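Local atomic coordinates of bifunctional protein PutA (Bdellovibrio bacteriovorus, PDB entry 5UR2), a protein that probably oxidises proline to glutamate in two steps, pairing a flavin-dependent proline dehydrogenase with an NAD-dependent L-glutamate gamma-semialdehyde dehydrogenase in one chain. Residues 192-197 / 399-404; 128-133 / 138-143; 224-229 / 234-239; 176-179 / 183-186. One frame throughout, in Å; residues are numbered along the deposited sequence.

Contact 1: residues 192-197 / 399-404. With P5F (N-propargylglycine-modified flavin adenine dinucleotide), chain F.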
# COMPACT_ATOMS: atom_id res chain seq x y z
N LYS B 192 -51.93 -44.03 -10.21
CA LYS B 192 -52.57 -43.04 -9.37
C LYS B 192 -51.62 -42.46 -8.32
O LYS B 192 -51.94 -41.43 -7.72
CB LYS B 192 -53.78 -43.64 -8.66
CG LYS B 192 -54.92 -43.97 -9.57
CD LYS B 192 -56.04 -44.61 -8.77
CE LYS B 192 -57.07 -45.23 -9.69
NZ LYS B 192 -56.55 -46.55 -10.11
N VAL B 193 -50.47 -43.10 -8.09
CA VAL B 193 -49.52 -42.69 -7.07
C VAL B 193 -48.18 -42.43 -7.75
O VAL B 193 -47.73 -43.25 -8.56
CB VAL B 193 -49.37 -43.74 -5.96
CG1 VAL B 193 -48.24 -43.35 -5.00
CG2 VAL B 193 -50.68 -43.90 -5.22
N ASN B 194 -47.56 -41.31 -7.42
CA ASN B 194 -46.37 -40.81 -8.10
C ASN B 194 -45.47 -40.22 -7.03
O ASN B 194 -45.90 -39.34 -6.28
CB ASN B 194 -46.78 -39.77 -9.16
CG ASN B 194 -45.63 -39.31 -10.05
OD1 ASN B 194 -44.57 -38.89 -9.57
ND2 ASN B 194 -45.85 -39.34 -11.37
N VAL B 195 -44.23 -40.70 -6.93
CA VAL B 195 -43.31 -40.16 -5.94
C VAL B 195 -42.05 -39.67 -6.64
O VAL B 195 -41.64 -40.20 -7.68
CB VAL B 195 -42.95 -41.17 -4.81
CG1 VAL B 195 -44.21 -41.78 -4.21
CG2 VAL B 195 -41.96 -42.24 -5.27
N SER B 196 -41.46 -38.61 -6.08
CA SER B 196 -40.23 -38.01 -6.57
C SER B 196 -39.14 -38.22 -5.54
O SER B 196 -39.37 -38.06 -4.34
CB SER B 196 -40.40 -36.51 -6.83
OG SER B 196 -41.28 -36.28 -7.91
N VAL B 197 -37.94 -38.56 -6.04
CA VAL B 197 -36.79 -38.94 -5.24
C VAL B 197 -35.58 -38.05 -5.52
O VAL B 197 -35.26 -37.78 -6.68
CB VAL B 197 -36.43 -40.42 -5.52
CG1 VAL B 197 -35.23 -40.86 -4.69
CG2 VAL B 197 -37.63 -41.32 -5.23
N ARG B 399 -54.33 -32.53 -18.13
CA ARG B 399 -53.92 -33.23 -16.91
C ARG B 399 -52.89 -32.39 -16.15
O ARG B 399 -51.83 -32.06 -16.69
CB ARG B 399 -53.36 -34.60 -17.27
CG ARG B 399 -52.99 -35.41 -16.05
CD ARG B 399 -52.82 -36.89 -16.39
NE ARG B 399 -51.65 -37.14 -17.22
CZ ARG B 399 -51.70 -37.31 -18.54
NH1 ARG B 399 -52.87 -37.26 -19.18
NH2 ARG B 399 -50.59 -37.56 -19.21
N MET B 400 -53.20 -32.08 -14.88
CA MET B 400 -52.36 -31.23 -14.04
C MET B 400 -51.89 -32.03 -12.84
O MET B 400 -52.71 -32.66 -12.14
CB MET B 400 -53.13 -29.99 -13.58
CG MET B 400 -52.40 -29.18 -12.49
SD MET B 400 -50.86 -28.38 -13.03
CE MET B 400 -51.52 -27.47 -14.43
N ARG B 401 -50.59 -32.01 -12.60
CA ARG B 401 -49.98 -32.71 -11.47
C ARG B 401 -49.30 -31.70 -10.56
O ARG B 401 -48.48 -30.91 -11.02
CB ARG B 401 -48.97 -33.75 -11.96
CG ARG B 401 -48.34 -34.56 -10.83
CD ARG B 401 -47.38 -35.65 -11.35
NE ARG B 401 -47.97 -36.43 -12.42
CZ ARG B 401 -48.78 -37.46 -12.23
NH1 ARG B 401 -49.09 -37.85 -11.01
NH2 ARG B 401 -49.29 -38.11 -13.28
N GLU B 402 -49.65 -31.74 -9.28
CA GLU B 402 -49.06 -30.83 -8.30
C GLU B 402 -47.89 -31.49 -7.60
O GLU B 402 -48.02 -32.59 -7.06
CB GLU B 402 -50.09 -30.41 -7.25
CG GLU B 402 -51.08 -29.35 -7.69
CD GLU B 402 -51.89 -28.84 -6.51
OE1 GLU B 402 -52.67 -29.65 -5.97
OE2 GLU B 402 -51.76 -27.65 -6.14
N TYR B 403 -46.75 -30.80 -7.61
CA TYR B 403 -45.62 -31.18 -6.79
C TYR B 403 -45.98 -31.02 -5.32
O TYR B 403 -46.33 -29.92 -4.87
CB TYR B 403 -44.41 -30.32 -7.15
CG TYR B 403 -43.13 -30.77 -6.52
CD1 TYR B 403 -42.42 -31.86 -7.04
CD2 TYR B 403 -42.62 -30.11 -5.41
CE1 TYR B 403 -41.23 -32.28 -6.46
CE2 TYR B 403 -41.43 -30.52 -4.82
CZ TYR B 403 -40.74 -31.59 -5.34
OH TYR B 403 -39.56 -32.00 -4.75
N ALA B 404 -45.91 -32.11 -4.56
CA ALA B 404 -46.50 -32.18 -3.23
C ALA B 404 -45.42 -32.41 -2.18
O ALA B 404 -45.10 -33.56 -1.85
CB ALA B 404 -47.55 -33.29 -3.18
PA P5F F . -40.41 -18.61 -15.15
O1A P5F F . -41.01 -18.55 -16.59
O2A P5F F . -40.45 -17.41 -14.35
O5B P5F F . -38.94 -18.94 -15.08
C5B P5F F . -38.09 -18.70 -13.96
C4B P5F F . -36.79 -19.49 -14.17
O4B P5F F . -35.94 -18.94 -15.15
C3B P5F F . -35.90 -19.65 -12.97
O3B P5F F . -36.35 -20.61 -12.10
C2B P5F F . -34.60 -20.00 -13.58
O2B P5F F . -34.60 -21.36 -13.89
C1B P5F F . -34.61 -19.22 -14.85
N9A P5F F . -33.90 -17.97 -14.77
C8A P5F F . -34.12 -16.91 -13.90
N7A P5F F . -33.25 -15.93 -14.19
C5A P5F F . -32.44 -16.31 -15.27
C6A P5F F . -31.39 -15.73 -15.96
N6A P5F F . -30.92 -14.41 -15.62
N1A P5F F . -30.78 -16.39 -16.97
C2A P5F F . -31.19 -17.63 -17.33
N3A P5F F . -32.20 -18.23 -16.65
C4A P5F F . -32.84 -17.62 -15.64
N1 P5F F . -36.03 -27.39 -10.63
C2 P5F F . -34.83 -28.19 -10.70
O2 P5F F . -33.65 -27.56 -11.04
N3 P5F F . -34.86 -29.59 -10.45
C4 P5F F . -36.06 -30.27 -10.11
O4 P5F F . -36.02 -31.65 -9.87
C4X P5F F . -37.33 -29.43 -10.02
N5 P5F F . -38.59 -30.00 -9.55
C5X P5F F . -39.81 -29.25 -9.92
C6 P5F F . -41.12 -29.96 -10.00
C7 P5F F . -42.28 -29.27 -10.44
C7M P5F F . -43.60 -30.00 -10.51
C8 P5F F . -42.20 -27.89 -10.81
C8M P5F F . -43.40 -27.13 -11.29
C9 P5F F . -40.96 -27.21 -10.75
C9A P5F F . -39.74 -27.94 -10.28
N10 P5F F . -38.45 -27.24 -10.24
C10 P5F F . -37.27 -28.05 -10.28
C1' P5F F . -38.33 -25.76 -10.35
C2' P5F F . -38.36 -25.27 -11.80
O2' P5F F . -37.20 -25.68 -12.42
C3' P5F F . -38.51 -23.76 -11.96
O3' P5F F . -37.42 -23.14 -11.39
C4' P5F F . -39.77 -23.16 -11.34
O4' P5F F . -40.74 -24.15 -11.35
C5' P5F F . -40.24 -21.83 -11.94
O5' P5F F . -40.13 -21.77 -13.35
P P5F F . -41.22 -21.12 -14.36
O1P P5F F . -41.31 -21.70 -15.82
O2P P5F F . -42.51 -21.21 -13.46
O3P P5F F . -41.02 -19.51 -14.13
C21 P5F F . -37.77 -30.37 -7.10
C22 P5F F . -38.23 -30.28 -8.36
C23 P5F F . -36.53 -31.20 -6.75
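N194 and R401 meet by van der Waals contact, amide laid over guanidinium. The amide nitrogen ND2 of N194 sits over one face of the R401 guanidinium, displaced toward its rim, with ND2 3.6 Å from R401 CZ. The two flat groups are 30° apart, although the side chains cross at about a right angle. Further back, N194 CB touches R401 NH1 at 3.5 Å. Both side chains carry CG anti to the backbone N (chi1 -173° in N194), and a bend at chi3 turns the arginine head under the amide. One register step on, S196 OG lies 4.3 Å from Y403 CE1, obliquely to the ring. The strands 194-197 and 400-406 are not neighbours: strand 138-144 runs between them in the closed eight-stranded parallel barrel of the proline dehydrogenase domain. Polar bonding therefore goes to third parties. T141 OG1 on that middle strand bonds N194 OD1 and S196 OG, R300 also reaches S196 OG, and R401 is held by the carbonyl of F140 and a salt bridge to E378. The flavin contacts belong to Y403. Its CB packs 3.5 Å from C7M of the modified cofactor and its CD1 lies 3.7 Å from C6, while OH, hydrogen-bonded to K198, approaches propargyl-derived C21 at 3.4 Å.

Contact 2: residues 128-133 / 138-143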
# COMPACT_ATOMS: atom_id res chain seq x y z
N PRO B 128 -55.11 -36.45 3.08
CA PRO B 128 -56.37 -35.79 2.72
C PRO B 128 -56.19 -34.64 1.74
O PRO B 128 -57.07 -34.39 0.92
CB PRO B 128 -56.92 -35.30 4.07
CG PRO B 128 -55.73 -35.21 4.96
CD PRO B 128 -54.83 -36.34 4.53
N VAL B 129 -55.04 -33.96 1.78
CA VAL B 129 -54.79 -32.89 0.82
C VAL B 129 -54.68 -33.46 -0.59
O VAL B 129 -55.21 -32.89 -1.55
CB VAL B 129 -53.53 -32.10 1.23
CG1 VAL B 129 -53.15 -31.09 0.16
CG2 VAL B 129 -53.78 -31.41 2.54
N LEU B 130 -53.99 -34.60 -0.74
CA LEU B 130 -53.86 -35.26 -2.03
C LEU B 130 -55.21 -35.71 -2.56
O LEU B 130 -55.49 -35.60 -3.77
CB LEU B 130 -52.93 -36.46 -1.92
CG LEU B 130 -51.52 -36.27 -1.34
CD1 LEU B 130 -50.78 -37.60 -1.40
CD2 LEU B 130 -50.76 -35.18 -2.07
N LYS B 131 -56.06 -36.25 -1.69
CA LYS B 131 -57.36 -36.73 -2.13
C LYS B 131 -58.28 -35.57 -2.48
O LYS B 131 -59.08 -35.67 -3.42
CB LYS B 131 -57.99 -37.62 -1.06
CG LYS B 131 -57.39 -39.03 -1.00
CD LYS B 131 -57.80 -39.74 0.27
CE LYS B 131 -57.94 -41.24 0.07
NZ LYS B 131 -58.11 -41.98 1.36
N LYS B 132 -58.18 -34.46 -1.74
CA LYS B 132 -58.95 -33.27 -2.08
C LYS B 132 -58.52 -32.72 -3.44
O LYS B 132 -59.37 -32.31 -4.24
CB LYS B 132 -58.78 -32.21 -0.99
CG LYS B 132 -59.39 -30.86 -1.32
CD LYS B 132 -59.73 -30.09 -0.06
CE LYS B 132 -59.09 -28.71 -0.05
NZ LYS B 132 -59.65 -27.87 1.03
N ALA B 133 -57.21 -32.72 -3.71
CA ALA B 133 -56.75 -32.29 -5.02
C ALA B 133 -57.33 -33.19 -6.11
O ALA B 133 -57.72 -32.71 -7.18
CB ALA B 133 -55.22 -32.29 -5.07
N MET B 138 -57.02 -32.86 -10.14
CA MET B 138 -55.57 -32.70 -10.16
C MET B 138 -54.92 -33.89 -9.47
O MET B 138 -55.40 -34.34 -8.43
CB MET B 138 -55.12 -31.41 -9.42
CG MET B 138 -55.55 -30.10 -10.06
SD MET B 138 -54.89 -28.64 -9.22
CE MET B 138 -55.69 -28.70 -7.62
N THR B 139 -53.81 -34.37 -10.04
CA THR B 139 -53.05 -35.42 -9.37
C THR B 139 -51.82 -34.80 -8.72
O THR B 139 -51.73 -33.57 -8.57
CB THR B 139 -52.73 -36.56 -10.36
OG1 THR B 139 -51.96 -37.57 -9.70
CG2 THR B 139 -51.97 -36.05 -11.56
N PHE B 140 -50.84 -35.63 -8.35
CA PHE B 140 -49.78 -35.18 -7.47
C PHE B 140 -48.52 -35.99 -7.74
O PHE B 140 -48.57 -37.07 -8.33
CB PHE B 140 -50.19 -35.32 -6.00
CG PHE B 140 -50.39 -36.76 -5.56
CD1 PHE B 140 -49.31 -37.55 -5.15
CD2 PHE B 140 -51.66 -37.34 -5.59
CE1 PHE B 140 -49.49 -38.88 -4.76
CE2 PHE B 140 -51.85 -38.67 -5.20
CZ PHE B 140 -50.78 -39.43 -4.79
N THR B 141 -47.40 -35.47 -7.27
CA THR B 141 -46.20 -36.27 -7.08
C THR B 141 -45.66 -35.90 -5.71
O THR B 141 -45.52 -34.71 -5.40
CB THR B 141 -45.14 -36.06 -8.18
OG1 THR B 141 -44.03 -36.93 -7.95
CG2 THR B 141 -44.65 -34.60 -8.25
N VAL B 142 -45.43 -36.92 -4.84
CA VAL B 142 -45.03 -36.68 -3.46
C VAL B 142 -43.52 -36.66 -3.34
O VAL B 142 -42.82 -37.53 -3.89
CB VAL B 142 -45.65 -37.73 -2.51
CG1 VAL B 142 -45.09 -37.55 -1.13
CG2 VAL B 142 -47.15 -37.57 -2.46
N ASP B 143 -42.99 -35.68 -2.60
CA ASP B 143 -41.56 -35.59 -2.34
C ASP B 143 -41.33 -35.37 -0.86
O ASP B 143 -41.99 -34.53 -0.24
CB ASP B 143 -40.91 -34.47 -3.15
CG ASP B 143 -39.42 -34.35 -2.87
OD1 ASP B 143 -38.63 -35.19 -3.36
OD2 ASP B 143 -39.03 -33.41 -2.14
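L130 lies across the ring of F140, and its side chain can be followed outward from helix to strand. CB, still close to the helix, is 4.0 Å from F140 CD2. Beyond it CG is anti to the carbonyl carbon (chi1 -55°), which swings the isopropyl end against the strand and sets CD1 over the aromatic ring and CD2 above its root. There CD2 settles 3.8 Å from F140 CG. CD1 reaches the middle: it stands 3.8 Å from the centroid of the F140 ring and 11° off the normal, a CH-pi contact over the face. The same methyl also touches V142 CG2 at 3.8 Å, so a single carbon fills the corner between residues two apart on the strand. F140 can offer its face because its CG takes the crowded position between backbone N and carbonyl carbon. Segment 128-133 of helix 123-135 packs on strand 138-144, the first of the barrel, roughly antiparallel to it (144° between their directions). Where the two come close at the turn, M138 N donates to A133 O at 3.0 Å, and M138 CE lies loosely by A133 CB. W176 and L169 also touch F140. With one backbone hydrogen bond at the turn and otherwise methyl-to-ring and methyl-to-methyl packing, the helix is held to the strand mainly by burial of apolar surface.

Contact 3: residues 224-229 / 234-239. With P5F (N-propargylglycine-modified flavin adenine dinucleotide), chain F.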
# COMPACT_ATOMS: atom_id res chain seq x y z
N PRO B 224 -33.83 -50.54 -4.95
CA PRO B 224 -35.01 -51.04 -4.22
C PRO B 224 -36.20 -50.09 -4.29
O PRO B 224 -37.35 -50.56 -4.25
CB PRO B 224 -34.51 -51.18 -2.78
CG PRO B 224 -33.02 -51.07 -2.85
CD PRO B 224 -32.70 -50.26 -4.04
N VAL B 225 -35.96 -48.77 -4.37
CA VAL B 225 -37.07 -47.82 -4.49
C VAL B 225 -37.73 -47.96 -5.85
O VAL B 225 -38.96 -48.00 -5.96
CB VAL B 225 -36.59 -46.37 -4.26
CG1 VAL B 225 -37.77 -45.41 -4.35
CG2 VAL B 225 -35.86 -46.23 -2.96
N PHE B 226 -36.92 -47.99 -6.91
CA PHE B 226 -37.48 -48.22 -8.24
C PHE B 226 -38.19 -49.56 -8.31
O PHE B 226 -39.25 -49.68 -8.93
CB PHE B 226 -36.39 -48.14 -9.31
CG PHE B 226 -36.11 -46.75 -9.79
CD1 PHE B 226 -36.01 -45.70 -8.89
CD2 PHE B 226 -35.95 -46.50 -11.14
CE1 PHE B 226 -35.75 -44.41 -9.34
CE2 PHE B 226 -35.70 -45.20 -11.60
CZ PHE B 226 -35.59 -44.16 -10.69
N ARG B 227 -37.63 -50.59 -7.66
CA ARG B 227 -38.25 -51.91 -7.72
C ARG B 227 -39.60 -51.92 -7.01
O ARG B 227 -40.60 -52.39 -7.56
CB ARG B 227 -37.32 -52.97 -7.12
CG ARG B 227 -37.98 -54.35 -7.05
CD ARG B 227 -37.09 -55.41 -6.41
NE ARG B 227 -35.84 -55.60 -7.14
CZ ARG B 227 -34.63 -55.44 -6.61
NH1 ARG B 227 -34.51 -55.09 -5.34
NH2 ARG B 227 -33.55 -55.65 -7.36
N LEU B 228 -39.64 -51.40 -5.78
CA LEU B 228 -40.90 -51.37 -5.04
C LEU B 228 -41.96 -50.57 -5.80
O LEU B 228 -43.12 -50.98 -5.86
CB LEU B 228 -40.68 -50.80 -3.64
CG LEU B 228 -41.93 -50.69 -2.79
CD1 LEU B 228 -42.48 -52.09 -2.54
CD2 LEU B 228 -41.62 -50.02 -1.46
N GLY B 229 -41.58 -49.42 -6.35
CA GLY B 229 -42.53 -48.65 -7.14
C GLY B 229 -43.09 -49.44 -8.30
O GLY B 229 -44.31 -49.48 -8.53
N VAL B 234 -46.52 -47.89 -9.07
CA VAL B 234 -46.28 -46.52 -8.67
C VAL B 234 -45.33 -45.87 -9.67
O VAL B 234 -44.41 -46.52 -10.18
CB VAL B 234 -45.72 -46.50 -7.23
CG1 VAL B 234 -45.08 -45.16 -6.87
CG2 VAL B 234 -46.84 -46.87 -6.25
N PHE B 235 -45.58 -44.60 -9.98
CA PHE B 235 -44.65 -43.81 -10.79
C PHE B 235 -43.53 -43.30 -9.90
O PHE B 235 -43.78 -42.72 -8.83
CB PHE B 235 -45.39 -42.64 -11.44
CG PHE B 235 -44.62 -41.98 -12.56
CD1 PHE B 235 -43.50 -41.20 -12.29
CD2 PHE B 235 -45.01 -42.15 -13.88
CE1 PHE B 235 -42.78 -40.59 -13.31
CE2 PHE B 235 -44.29 -41.56 -14.91
CZ PHE B 235 -43.17 -40.77 -14.62
N VAL B 236 -42.28 -43.52 -10.32
CA VAL B 236 -41.11 -43.04 -9.59
C VAL B 236 -40.34 -42.08 -10.47
O VAL B 236 -39.88 -42.45 -11.56
CB VAL B 236 -40.21 -44.19 -9.12
CG1 VAL B 236 -39.11 -43.64 -8.23
CG2 VAL B 236 -41.04 -45.20 -8.36
N ASN B 237 -40.21 -40.84 -10.00
CA ASN B 237 -39.50 -39.78 -10.70
C ASN B 237 -38.22 -39.44 -9.96
O ASN B 237 -38.23 -39.25 -8.74
CB ASN B 237 -40.39 -38.54 -10.84
CG ASN B 237 -39.86 -37.56 -11.86
OD1 ASN B 237 -38.94 -36.80 -11.58
ND2 ASN B 237 -40.43 -37.60 -13.06
N LEU B 238 -37.11 -39.37 -10.70
CA LEU B 238 -35.82 -38.99 -10.13
C LEU B 238 -35.64 -37.50 -10.39
O LEU B 238 -35.65 -37.08 -11.55
CB LEU B 238 -34.68 -39.80 -10.75
CG LEU B 238 -33.29 -39.62 -10.11
CD1 LEU B 238 -33.34 -40.03 -8.63
CD2 LEU B 238 -32.21 -40.41 -10.84
N ASP B 239 -35.54 -36.71 -9.31
CA ASP B 239 -35.34 -35.28 -9.48
C ASP B 239 -33.93 -34.98 -9.99
O ASP B 239 -33.05 -35.85 -10.02
CB ASP B 239 -35.62 -34.52 -8.17
CG ASP B 239 -37.12 -34.44 -7.82
OD1 ASP B 239 -37.97 -34.56 -8.73
OD2 ASP B 239 -37.46 -34.23 -6.64
PA P5F F . -40.41 -18.61 -15.15
O1A P5F F . -41.01 -18.55 -16.59
O2A P5F F . -40.45 -17.41 -14.35
O5B P5F F . -38.94 -18.94 -15.08
C5B P5F F . -38.09 -18.70 -13.96
C4B P5F F . -36.79 -19.49 -14.17
O4B P5F F . -35.94 -18.94 -15.15
C3B P5F F . -35.90 -19.65 -12.97
O3B P5F F . -36.35 -20.61 -12.10
C2B P5F F . -34.60 -20.00 -13.58
O2B P5F F . -34.60 -21.36 -13.89
C1B P5F F . -34.61 -19.22 -14.85
N9A P5F F . -33.90 -17.97 -14.77
C8A P5F F . -34.12 -16.91 -13.90
N7A P5F F . -33.25 -15.93 -14.19
C5A P5F F . -32.44 -16.31 -15.27
C6A P5F F . -31.39 -15.73 -15.96
N6A P5F F . -30.92 -14.41 -15.62
N1A P5F F . -30.78 -16.39 -16.97
C2A P5F F . -31.19 -17.63 -17.33
N3A P5F F . -32.20 -18.23 -16.65
C4A P5F F . -32.84 -17.62 -15.64
N1 P5F F . -36.03 -27.39 -10.63
C2 P5F F . -34.83 -28.19 -10.70
O2 P5F F . -33.65 -27.56 -11.04
N3 P5F F . -34.86 -29.59 -10.45
C4 P5F F . -36.06 -30.27 -10.11
O4 P5F F . -36.02 -31.65 -9.87
C4X P5F F . -37.33 -29.43 -10.02
N5 P5F F . -38.59 -30.00 -9.55
C5X P5F F . -39.81 -29.25 -9.92
C6 P5F F . -41.12 -29.96 -10.00
C7 P5F F . -42.28 -29.27 -10.44
C7M P5F F . -43.60 -30.00 -10.51
C8 P5F F . -42.20 -27.89 -10.81
C8M P5F F . -43.40 -27.13 -11.29
C9 P5F F . -40.96 -27.21 -10.75
C9A P5F F . -39.74 -27.94 -10.28
N10 P5F F . -38.45 -27.24 -10.24
C10 P5F F . -37.27 -28.05 -10.28
C1' P5F F . -38.33 -25.76 -10.35
C2' P5F F . -38.36 -25.27 -11.80
O2' P5F F . -37.20 -25.68 -12.42
C3' P5F F . -38.51 -23.76 -11.96
O3' P5F F . -37.42 -23.14 -11.39
C4' P5F F . -39.77 -23.16 -11.34
O4' P5F F . -40.74 -24.15 -11.35
C5' P5F F . -40.24 -21.83 -11.94
O5' P5F F . -40.13 -21.77 -13.35
P P5F F . -41.22 -21.12 -14.36
O1P P5F F . -41.31 -21.70 -15.82
O2P P5F F . -42.51 -21.21 -13.46
O3P P5F F . -41.02 -19.51 -14.13
C21 P5F F . -37.77 -30.37 -7.10
C22 P5F F . -38.23 -30.28 -8.36
C23 P5F F . -36.53 -31.20 -6.75
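F226 has CG anti to its carbonyl carbon (chi1 -85°), while V236 carries CG1 opposite its backbone N (chi1 -174°); these torsions bring ring and methyl together between helix and strand. The pair belongs to a beta-alpha-beta crossover of the proline dehydrogenase barrel, in which helix 211-232 links the parallel neighbours 194-197 and 235-238 and runs back almost antiparallel to the second. V236 CG1 comes within 3.6 Å of F226 CE1, the side chains crossing obliquely. At its far end the ring meets L238 near its own plane, by the edge, with CZ 4.5 Å from L238 CB. F268 of the next strand stacks on F226. The other methyl of V236 points at a glycine: CG2 rests 4.0 Å from G229 CA, which it can reach because no side chain stands between them. Just beyond, V234 N donates to G229 O at 2.8 Å with an N-H...O angle of 164°, tying the helix to the loop that enters the strand, and V234 CB packs 3.5 Å from that same carbonyl oxygen. While V234, V236 and L238 meet the helix, further along the chain D239 reaches the flavin pocket. Salt-bridged through OD1 to R300, it brings CB to 3.4 Å from flavin O4, and its OD2 lies 3.2 Å from C23 of the propargyl-derived group.

Contact 4: residues 176-179 / 183-186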
# COMPACT_ATOMS: atom_id res chain seq x y z
N TRP B 176 -59.20 -45.89 -4.16
CA TRP B 176 -59.54 -44.65 -4.84
C TRP B 176 -60.37 -44.93 -6.10
O TRP B 176 -60.06 -45.84 -6.87
CB TRP B 176 -58.28 -43.88 -5.23
CG TRP B 176 -57.40 -43.45 -4.08
CD1 TRP B 176 -57.64 -43.61 -2.74
CD2 TRP B 176 -56.13 -42.81 -4.18
NE1 TRP B 176 -56.60 -43.09 -2.01
CE2 TRP B 176 -55.66 -42.59 -2.86
CE3 TRP B 176 -55.33 -42.38 -5.26
CZ2 TRP B 176 -54.43 -41.98 -2.60
CZ3 TRP B 176 -54.11 -41.77 -4.99
CH2 TRP B 176 -53.68 -41.58 -3.66
N ASP B 177 -61.43 -44.14 -6.30
CA ASP B 177 -62.17 -44.20 -7.54
C ASP B 177 -61.35 -43.59 -8.68
O ASP B 177 -60.48 -42.74 -8.45
CB ASP B 177 -63.51 -43.47 -7.42
CG ASP B 177 -64.42 -44.10 -6.38
OD1 ASP B 177 -64.11 -45.21 -5.89
OD2 ASP B 177 -65.46 -43.48 -6.07
N GLU B 178 -61.63 -44.01 -9.91
CA GLU B 178 -60.90 -43.51 -11.07
C GLU B 178 -61.40 -42.14 -11.50
O GLU B 178 -62.61 -41.92 -11.65
CB GLU B 178 -61.02 -44.48 -12.25
CG GLU B 178 -59.93 -44.23 -13.30
CD GLU B 178 -60.30 -44.75 -14.69
OE1 GLU B 178 -61.47 -44.60 -15.09
OE2 GLU B 178 -59.40 -45.27 -15.39
N VAL B 179 -60.46 -41.22 -11.73
CA VAL B 179 -60.74 -39.90 -12.28
C VAL B 179 -60.02 -39.79 -13.62
O VAL B 179 -58.83 -39.46 -13.67
CB VAL B 179 -60.30 -38.78 -11.32
CG1 VAL B 179 -60.68 -37.44 -11.92
CG2 VAL B 179 -60.95 -38.97 -9.95
N ASP B 183 -56.20 -40.01 -14.27
CA ASP B 183 -55.80 -41.40 -14.10
C ASP B 183 -55.62 -42.13 -15.42
O ASP B 183 -55.37 -43.34 -15.41
CB ASP B 183 -56.83 -42.16 -13.24
CG ASP B 183 -56.94 -41.61 -11.82
OD1 ASP B 183 -56.01 -40.94 -11.35
OD2 ASP B 183 -57.98 -41.86 -11.16
N ARG B 184 -55.76 -41.44 -16.55
CA ARG B 184 -55.62 -42.04 -17.87
C ARG B 184 -54.97 -41.03 -18.81
O ARG B 184 -55.23 -39.83 -18.71
CB ARG B 184 -56.99 -42.44 -18.46
CG ARG B 184 -57.87 -43.28 -17.56
CD ARG B 184 -59.09 -43.79 -18.30
NE ARG B 184 -58.71 -44.65 -19.42
CZ ARG B 184 -58.45 -45.95 -19.31
NH1 ARG B 184 -58.54 -46.54 -18.13
NH2 ARG B 184 -58.10 -46.65 -20.38
N ASP B 185 -54.17 -41.53 -19.76
CA ASP B 185 -53.72 -40.73 -20.89
C ASP B 185 -54.35 -41.29 -22.17
O ASP B 185 -55.40 -41.96 -22.12
CB ASP B 185 -52.18 -40.67 -20.94
CG ASP B 185 -51.53 -42.00 -21.29
OD1 ASP B 185 -52.23 -43.03 -21.43
OD2 ASP B 185 -50.28 -42.02 -21.41
N HIS B 186 -53.73 -41.00 -23.31
CA HIS B 186 -54.28 -41.47 -24.58
C HIS B 186 -54.01 -42.94 -24.86
O HIS B 186 -54.62 -43.50 -25.76
CB HIS B 186 -53.73 -40.62 -25.73
CG HIS B 186 -52.26 -40.77 -25.95
ND1 HIS B 186 -51.33 -40.70 -24.92
CD2 HIS B 186 -51.54 -40.98 -27.08
CE1 HIS B 186 -50.12 -40.87 -25.41
NE2 HIS B 186 -50.22 -41.04 -26.72
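D183 and V179 form the tight part of this contact, gripping each other twice. The backbone N-H of V179 points straight at D183 OD2, 2.6 Å away at an N-H...O angle of 179°, but arrives from above the carboxylate plane. In return D183 N donates to V179 O at 2.8 Å, closing the helical turn. The carboxylate folds back because its CG stands anti to the carbonyl carbon (chi1 -63°). R134 forms a salt bridge to the same OD2, so this oxygen, in a largely buried residue, has both a backbone and a charged partner. The solvent side is looser, built from the exposed E178 and the partly exposed R184. E178 slides past D183 in the opposite direction, with E178 CG 3.7 Å from D183 CB, and ends in a salt bridge: R184 NH1 donates to E178 OE2 at 3.1 Å. That oxygen uses its syn lone pair and lies in the guanidinium plane, at its edge, although the carboxylate is turned 70° from it. V179 is the N-cap of the short helix 180-183, a single turn whose N-cap is tied to its last residue by a backbone and a side-chain bond, set in the loop that leads from helix 152-173 to strand 194-197 of the barrel.

Overall arrangement
Contacts 1, 2 and 3 are buried in the proline dehydrogenase barrel, while contact 4 lies at its surface. Strands 138-144, 194-197 and 400-406 unite contacts 1 and 2, whose centres are about 7 Å apart; contact 3 adds strand 235-238, the next neighbour of 194-197. Their chemistry differs with place: inside the barrel, contact 1 borders the flavin and brings together polar side chains that bond to other residues, several on the strand between, not to each other. Contacts 2 and 3 pack helices on the outer side of the strands by apolar contact plus one backbone bond each; contact 3 also reaches the flavin through D239. Contact 4 relies on a salt bridge and on backbone and carboxylate hydrogen bonds, yet its W176 touches K131 of contact 2.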